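Local coordinates for protein Alpha/beta hydrolase (Paenibacillus sp. VTT E-133280, PDB 6TJ2) that probably hydrolyses methyl salicylate as an extracellular alpha/beta-hydrolase with structural and functional homology to tobacco salicylic acid binding protein 2, at residues T232-I237 with Y242-T247; G115-G120 with G262-T267. All coordinates share one frame; numbering follows the deposited sequence.

Contact 1 of 2, residues T232-I237 with Y242-T247; sequences TEDTAI and YGFHPT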
loop_
_atom_site.group_PDB
_atom_site.type_symbol
_atom_site.label_atom_id
_atom_site.label_comp_id
_atom_site.label_asym_id
_atom_site.label_seq_id
_atom_site.Cartn_x
_atom_site.Cartn_y
_atom_site.Cartn_z
ATOM N N THR A 232 3.048 -5.703 4.864
ATOM C CA THR A 232 2.617 -5.310 3.502
ATOM C C THR A 232 3.013 -6.307 2.409
ATOM O O THR A 232 2.490 -6.140 1.305
ATOM C CB THR A 232 3.150 -3.933 3.133
ATOM O OG1 THR A 232 4.569 -3.967 3.015
ATOM C CG2 THR A 232 2.740 -2.860 4.126
ATOM N N GLU A 233 3.820 -7.331 2.691
ATOM C CA GLU A 233 4.118 -8.367 1.702
ATOM C C GLU A 233 3.354 -9.652 2.070
ATOM O O GLU A 233 3.659 -10.710 1.491
ATOM C CB GLU A 233 5.617 -8.604 1.573
ATOM C CG GLU A 233 6.331 -7.506 0.757
ATOM C CD GLU A 233 7.808 -7.500 0.995
ATOM O OE1 GLU A 233 8.237 -7.228 2.135
ATOM O OE2 GLU A 233 8.571 -7.758 0.040
ATOM N N ASP A 234 2.329 -9.570 2.921
ATOM C CA ASP A 234 1.562 -10.805 3.263
ATOM C C ASP A 234 0.555 -11.080 2.151
ATOM O O ASP A 234 -0.418 -10.299 1.933
ATOM C CB ASP A 234 0.888 -10.654 4.607
ATOM C CG ASP A 234 0.321 -11.990 5.061
ATOM O OD1 ASP A 234 -0.046 -12.801 4.194
ATOM O OD2 ASP A 234 0.352 -12.222 6.298
ATOM N N THR A 235 0.767 -12.182 1.455
ATOM C CA THR A 235 -0.017 -12.613 0.298
ATOM C C THR A 235 -0.658 -13.986 0.561
ATOM O O THR A 235 -1.042 -14.659 -0.389
ATOM C CB THR A 235 0.871 -12.686 -0.929
ATOM O OG1 THR A 235 2.009 -13.508 -0.678
ATOM C CG2 THR A 235 1.357 -11.327 -1.339
ATOM N N ALA A 236 -0.812 -14.410 1.800
ATOM C CA ALA A 236 -1.375 -15.744 2.045
ATOM C C ALA A 236 -2.786 -15.772 1.508
ATOM O O ALA A 236 -3.210 -16.800 0.976
ATOM C CB ALA A 236 -1.259 -16.127 3.492
ATOM N N ILE A 237 -3.522 -14.684 1.603
ATOM C CA ILE A 237 -4.683 -14.431 0.717
ATOM C C ILE A 237 -4.183 -13.393 -0.274
ATOM O O ILE A 237 -3.490 -12.441 0.114
ATOM C CB ILE A 237 -5.927 -14.026 1.539
ATOM C CG1 ILE A 237 -7.160 -13.965 0.643
ATOM C CG2 ILE A 237 -5.693 -12.734 2.329
ATOM C CD1 ILE A 237 -8.427 -13.993 1.464
ATOM N N TYR A 242 -9.783 -9.137 -2.130
ATOM C CA TYR A 242 -9.980 -10.118 -1.056
ATOM C C TYR A 242 -8.874 -10.049 -0.012
ATOM O O TYR A 242 -8.908 -10.852 0.896
ATOM C CB TYR A 242 -10.044 -11.534 -1.649
ATOM C CG TYR A 242 -11.147 -11.736 -2.667
ATOM C CD1 TYR A 242 -12.408 -12.178 -2.294
ATOM C CD2 TYR A 242 -10.953 -11.417 -3.992
ATOM C CE1 TYR A 242 -13.428 -12.289 -3.227
ATOM C CE2 TYR A 242 -11.959 -11.536 -4.946
ATOM C CZ TYR A 242 -13.193 -11.997 -4.541
ATOM O OH TYR A 242 -14.145 -12.162 -5.514
ATOM N N GLY A 243 -7.938 -9.139 -0.110
ATOM C CA GLY A 243 -6.729 -9.155 0.726
ATOM C C GLY A 243 -6.963 -8.874 2.196
ATOM O O GLY A 243 -8.006 -8.418 2.647
ATOM N N PHE A 244 -5.966 -9.136 3.042
ATOM C CA PHE A 244 -6.020 -8.836 4.485
ATOM C C PHE A 244 -6.278 -7.373 4.750
ATOM O O PHE A 244 -7.071 -7.083 5.642
ATOM C CB PHE A 244 -4.710 -9.232 5.188
ATOM C CG PHE A 244 -4.537 -10.728 5.387
ATOM C CD1 PHE A 244 -5.514 -11.454 6.013
ATOM C CD2 PHE A 244 -3.387 -11.382 4.951
ATOM C CE1 PHE A 244 -5.388 -12.811 6.210
ATOM C CE2 PHE A 244 -3.262 -12.756 5.165
ATOM C CZ PHE A 244 -4.243 -13.449 5.791
ATOM N N HIS A 245 -5.685 -6.466 4.001
ATOM C CA HIS A 245 -5.878 -5.017 4.273
ATOM C C HIS A 245 -5.909 -4.299 2.946
ATOM O O HIS A 245 -4.964 -4.459 2.150
ATOM C CB HIS A 245 -4.777 -4.457 5.176
ATOM C CG HIS A 245 -4.950 -2.992 5.428
ATOM N ND1 HIS A 245 -5.921 -2.496 6.260
ATOM C CD2 HIS A 245 -4.315 -1.954 4.840
ATOM C CE1 HIS A 245 -5.836 -1.163 6.192
ATOM N NE2 HIS A 245 -4.899 -0.831 5.365
ATOM N N PRO A 246 -6.923 -3.459 2.640
ATOM C CA PRO A 246 -7.976 -3.055 3.561
ATOM C C PRO A 246 -9.210 -3.959 3.643
ATOM O O PRO A 246 -10.109 -3.669 4.444
ATOM C CB PRO A 246 -8.443 -1.699 2.991
ATOM C CG PRO A 246 -8.118 -1.799 1.523
ATOM C CD PRO A 246 -6.871 -2.624 1.422
ATOM N N THR A 247 -9.299 -5.052 2.912
ATOM C CA THR A 247 -10.557 -5.821 2.890
ATOM C C THR A 247 -10.864 -6.501 4.216
ATOM O O THR A 247 -11.911 -6.174 4.847
ATOM C CB THR A 247 -10.650 -6.792 1.726
ATOM O OG1 THR A 247 -10.637 -6.022 0.522
ATOM C CG2 THR A 247 -11.922 -7.630 1.793
HETATM O O HOH W 1 -3.233 -10.065 1.612
#
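I237 and F244 meet through two complementary torsions: I237 turns CG1 anti to its backbone N (chi1 -172°), leaving CG2 between N and the carbonyl carbon, while F244 swings its ring beside its own N. The branch methyl CG2 then sits squarely over one ring face, 3.6 Å from the centroid and only 4° off the normal, a CH-pi contact. I237's longer arm runs the other way, its CD1 ending 3.2 Å from the carbonyl O of Y242. The carboxylate of D234 occupies the rim of the F244 ring rather than a face: OD1 lies in the ring plane, 3.4 Å from CE2, with the two planes 74° apart. The same oxygen takes a nearly straight bond from the backbone N of A236 (3.0 Å), closing an Asx turn, while OD2 binds ND1 of H264. The acid is thus fixed at both oxygens, which would hold its plane against rotation. No direct hydrogen bond spans the segments; instead a water gives its protons to the carbonyls of D234 and I237 and accepts from F244 N at 3.2 Å, joining the loop to the first residue of helix 244-250. Without the carboxylate of D234, as with an alanine here, H264 ND1 is likely to lose its acidic mate and A236 N its acceptor in the turn. The position of D234, in the loop after strand 226-231 and hydrogen-bonded through OD2 to H264, is consistent with the acid of an alpha/beta-hydrolase Ser-His-Asp triad.

Contact 2 of 2, residues G115-G120 with G262-T267; sequences GHSFGG and GDHMTT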
loop_
_atom_site.group_PDB
_atom_site.type_symbol
_atom_site.label_atom_id
_atom_site.label_comp_id
_atom_site.label_asym_id
_atom_site.label_seq_id
_atom_site.Cartn_x
_atom_site.Cartn_y
_atom_site.Cartn_z
ATOM N N GLY A 115 -4.659 -12.778 17.307
ATOM C CA GLY A 115 -4.754 -13.941 16.405
ATOM C C GLY A 115 -4.087 -13.657 15.097
ATOM O O GLY A 115 -4.120 -12.516 14.624
ATOM N N HIS A 116 -3.441 -14.663 14.523
ATOM C CA HIS A 116 -2.832 -14.659 13.178
ATOM C C HIS A 116 -3.636 -15.554 12.272
ATOM O O HIS A 116 -4.059 -16.627 12.723
ATOM C CB HIS A 116 -1.383 -15.059 13.281
ATOM C CG HIS A 116 -0.631 -15.106 12.009
ATOM N ND1 HIS A 116 -0.523 -16.223 11.279
ATOM C CD2 HIS A 116 0.078 -14.146 11.357
ATOM C CE1 HIS A 116 0.272 -16.006 10.242
ATOM N NE2 HIS A 116 0.659 -14.758 10.291
ATOM N N SER A 117 -3.860 -15.138 11.028
ATOM C CA SER A 117 -4.550 -15.930 9.988
ATOM C C SER A 117 -5.879 -16.510 10.493
ATOM O O SER A 117 -6.761 -15.750 10.932
ATOM C CB SER A 117 -3.585 -16.879 9.321
ATOM O OG SER A 117 -2.960 -17.777 10.212
ATOM N N PHE A 118 -6.121 -17.815 10.367
ATOM C CA PHE A 118 -7.344 -18.500 10.822
ATOM C C PHE A 118 -7.576 -18.145 12.279
ATOM O O PHE A 118 -8.715 -18.133 12.774
ATOM C CB PHE A 118 -7.149 -20.003 10.661
ATOM C CG PHE A 118 -8.122 -20.879 11.413
ATOM C CD1 PHE A 118 -9.424 -21.064 10.978
ATOM C CD2 PHE A 118 -7.788 -21.454 12.632
ATOM C CE1 PHE A 118 -10.338 -21.818 11.704
ATOM C CE2 PHE A 118 -8.705 -22.207 13.372
ATOM C CZ PHE A 118 -9.978 -22.383 12.900
ATOM N N GLY A 119 -6.523 -17.883 13.045
ATOM C CA GLY A 119 -6.636 -17.431 14.412
ATOM C C GLY A 119 -7.490 -16.189 14.610
ATOM O O GLY A 119 -8.032 -16.010 15.701
ATOM N N GLY A 120 -7.664 -15.363 13.560
ATOM C CA GLY A 120 -8.641 -14.270 13.687
ATOM C C GLY A 120 -10.045 -14.755 13.945
ATOM O O GLY A 120 -10.793 -14.129 14.721
ATOM N N GLY A 262 6.871 -7.285 6.112
ATOM C CA GLY A 262 7.011 -8.729 6.207
ATOM C C GLY A 262 5.939 -9.482 5.471
ATOM O O GLY A 262 5.189 -8.924 4.706
ATOM N N ASP A 263 5.915 -10.788 5.740
ATOM C CA ASP A 263 4.995 -11.712 5.033
ATOM C C ASP A 263 4.290 -12.617 6.036
ATOM O O ASP A 263 4.331 -12.364 7.234
ATOM C CB ASP A 263 5.780 -12.467 3.958
ATOM C CG ASP A 263 6.767 -13.439 4.548
ATOM O OD1 ASP A 263 6.683 -13.730 5.783
ATOM O OD2 ASP A 263 7.611 -13.960 3.738
ATOM N N HIS A 264 3.575 -13.616 5.550
ATOM C CA HIS A 264 2.706 -14.381 6.442
ATOM C C HIS A 264 3.466 -15.191 7.484
ATOM O O HIS A 264 3.057 -15.183 8.649
ATOM C CB HIS A 264 1.813 -15.310 5.599
ATOM C CG HIS A 264 0.561 -15.711 6.284
ATOM N ND1 HIS A 264 -0.333 -14.793 6.739
ATOM C CD2 HIS A 264 0.004 -16.933 6.542
ATOM C CE1 HIS A 264 -1.404 -15.409 7.191
ATOM N NE2 HIS A 264 -1.242 -16.723 7.118
ATOM N N MET A 265 4.497 -15.911 7.090
ATOM C CA MET A 265 5.122 -16.886 8.042
ATOM C C MET A 265 6.634 -16.751 8.164
ATOM O O MET A 265 7.183 -17.440 9.041
ATOM C CB MET A 265 4.741 -18.314 7.679
ATOM C CG MET A 265 3.276 -18.516 7.765
ATOM S SD MET A 265 2.908 -20.280 7.776
ATOM C CE MET A 265 1.241 -20.289 8.414
ATOM N N THR A 266 7.317 -15.864 7.458
ATOM C CA THR A 266 8.789 -15.715 7.642
ATOM C C THR A 266 9.074 -14.810 8.842
ATOM O O THR A 266 9.930 -15.104 9.689
ATOM C CB THR A 266 9.400 -15.073 6.395
ATOM O OG1 THR A 266 9.039 -15.833 5.241
ATOM C CG2 THR A 266 10.899 -14.915 6.489
ATOM N N THR A 267 8.418 -13.659 8.884
ATOM C CA THR A 267 8.912 -12.510 9.662
ATOM C C THR A 267 8.841 -12.765 11.138
ATOM O O THR A 267 9.715 -12.289 11.887
ATOM C CB THR A 267 8.147 -11.261 9.228
ATOM O OG1 THR A 267 7.990 -11.269 7.801
ATOM C CG2 THR A 267 8.836 -9.966 9.646
HETATM O O HOH W 2 2.155 -12.299 9.198
#
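The imidazole of H264 carries H116 over one face and S117 at its rim: H116 CE1 stands 3.5 Å above the plane, over the ring centre, while S117 CB lies near that plane, 3.2 Å from H264 NE2. The hydroxyl is farther off than CB, with S117 OG 3.7 Å from H264 NE2. The two imidazoles meet obliquely, their planes 33° apart. S117 follows H116 in the sequence GHSFGG, which matches the GxSxG nucleophile elbow of alpha/beta-hydrolases, here a type II' turn from H116 to G119 between strand 111-117 and helix 119-129. The backbone of S117 is strained (phi 50°), as in such elbows, and its side chain points toward the histidine loop. S117 and H264 are consistent with the nucleophile and base of a Ser-His-Asp triad completed by D234. Within 262-267, OD1 of D263 accepts from the backbone N of T266 in an Asx motif, and OD2 receives the T266 hydroxyl on its syn lone pair. A water lies at the edge of the H116 ring, in its plane, and 2.9 Å from D263 O. H116 also reaches the histidine's own backbone, its NE2 giving a weak, bent hydrogen bond to H264 O at 2.9 Å.

How the contacts relate
From the N terminus the chain first enters contact 2 at 115-120, where central strand 111-117 turns into helix 119-129. It then passes through strand 134-139 and the following helices to strand 226-231, whose trailing loop and helix 244-250 form contact 1, a short closure with four residues between its segments. Only after strand 256-260, outermost in this chain's sheet, does 262-267 close contact 2, a loop of 141 residues with contact 1 nested inside it. Their centres lie 10 Å apart. The acid-histidine pair and a probable hydrogen bond from E233 N to G262 O tie the loops after 226-231 and 256-260, while contact 2 brings the latter to the elbow at the presumed active site.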